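Local coordinates for uncharacterized protein (Staphylococcus aureus, PDB 4YBV), which probably hydrolyses acyl-CoA-type thioesters, as a thioesterase of the hot dog fold, at residues A[106-109]-A[110-114]. The protein carries 1 engineered substitution. Sequence-based numbering, arbitrary orientation.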
# COMPACT_ATOMS: atom_id res chain seq x y z
N ILE A 106 7.51 -13.53 3.49
CA ILE A 106 7.00 -14.63 4.29
C ILE A 106 6.77 -15.82 3.40
O ILE A 106 6.04 -15.74 2.39
CB ILE A 106 5.71 -14.25 5.03
CG1 ILE A 106 5.94 -12.86 5.66
CG2 ILE A 106 5.39 -15.32 6.05
CD1 ILE A 106 4.85 -12.32 6.53
N LYS A 107 7.44 -16.91 3.79
CA LYS A 107 7.49 -18.15 3.02
C LYS A 107 6.95 -19.32 3.77
O LYS A 107 6.99 -19.33 5.00
CB LYS A 107 8.95 -18.47 2.61
CG LYS A 107 9.58 -17.42 1.74
CD LYS A 107 11.01 -17.77 1.33
CE LYS A 107 11.52 -16.72 0.38
NZ LYS A 107 12.98 -16.98 0.11
N ASN A 108 6.46 -20.32 3.04
CA ASN A 108 6.08 -21.59 3.68
C ASN A 108 7.25 -22.59 3.64
O ASN A 108 8.37 -22.20 3.31
CB ASN A 108 4.82 -22.21 3.03
CG ASN A 108 4.98 -22.51 1.53
OD1 ASN A 108 6.10 -22.55 0.97
ND2 ASN A 108 3.84 -22.73 0.86
N ASP A 109 6.92 -23.84 3.99
CA ASP A 109 7.80 -25.03 4.03
C ASP A 109 8.41 -25.45 2.72
O ASP A 109 9.39 -26.20 2.70
CB ASP A 109 7.01 -26.22 4.53
CG ASP A 109 7.10 -26.36 5.98
OD1 ASP A 109 6.49 -27.32 6.53
OD2 ASP A 109 7.79 -25.50 6.58
N LYS A 110 7.79 -25.01 1.63
CA LYS A 110 8.24 -25.32 0.29
C LYS A 110 9.00 -24.13 -0.32
O LYS A 110 9.22 -24.05 -1.53
CB LYS A 110 7.02 -25.70 -0.56
CG LYS A 110 6.41 -27.04 -0.16
CD LYS A 110 4.98 -27.24 -0.71
CE LYS A 110 3.98 -26.42 0.09
NZ LYS A 110 2.57 -26.91 -0.05
N GLU A 111 9.41 -23.19 0.54
CA GLU A 111 10.13 -22.00 0.14
C GLU A 111 9.33 -21.12 -0.81
O GLU A 111 9.89 -20.24 -1.47
CB GLU A 111 11.47 -22.38 -0.53
CG GLU A 111 12.37 -23.28 0.29
CD GLU A 111 12.98 -22.59 1.50
OE1 GLU A 111 13.22 -21.35 1.46
OE2 GLU A 111 13.25 -23.30 2.50
N GLN A 112 8.03 -21.34 -0.89
CA GLN A 112 7.16 -20.47 -1.70
C GLN A 112 6.85 -19.19 -0.94
O GLN A 112 6.63 -19.23 0.27
CB GLN A 112 5.84 -21.17 -2.03
CG GLN A 112 5.97 -22.43 -2.84
CD GLN A 112 4.63 -23.04 -3.08
OE1 GLN A 112 3.99 -23.55 -2.15
NE2 GLN A 112 4.14 -22.94 -4.31
N LEU A 113 6.86 -18.06 -1.65
CA LEU A 113 6.42 -16.83 -1.06
C LEU A 113 4.91 -16.95 -0.78
O LEU A 113 4.13 -17.28 -1.66
CB LEU A 113 6.69 -15.63 -1.99
CG LEU A 113 7.99 -14.88 -1.76
CD1 LEU A 113 8.11 -13.82 -2.82
CD2 LEU A 113 8.00 -14.28 -0.37
N ILE A 114 4.53 -16.68 0.46
CA ILE A 114 3.14 -16.66 0.87
C ILE A 114 2.63 -15.21 0.89
O ILE A 114 1.51 -14.93 0.46
CB ILE A 114 2.98 -17.31 2.27
CG1 ILE A 114 3.45 -18.75 2.22
CG2 ILE A 114 1.55 -17.32 2.70
CD1 ILE A 114 2.75 -19.57 1.18
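K107 and L113 face each other as an antiparallel, non-hydrogen-bonded pair, flanked by I114 N donating a hydrogen bond to I106 O and N108 N donating one to Q112 O (3.0 Å), and beyond them the chain reverses through a type I turn from N108 to E111. E111 N closes that turn on N108 O, and E111, the last residue of the turn, is left-handed (phi 62°). Most of the side-chain work falls to N108. With chi1 at 60°, CG lies between its own backbone N and carbonyl carbon, which brings the amide over the turn. OD1 there accepts hydrogen bonds from two backbone N-H groups on opposite faces of its plane: Q112 N at 2.9 Å, tilted moderately from the plane, and K110 N, which comes from well above it. The other end of the amide, ND2, makes a nearly straight bond (174°) to Q112 OE1, so both ends of the group are gripped. This is a 3:5 hairpin, a type I turn with a G1 bulge at E111, joining strands 99-107 and 113-124, neighbours in the antiparallel hot dog sheet. I114 packs against N108 at about a right angle, its CD1 3.4 Å from ND2. Where the K107 and L113 side chains diverge, the lysine still runs its CB and CG past Q112 O, and L113 also packs on I93 of the second subunit.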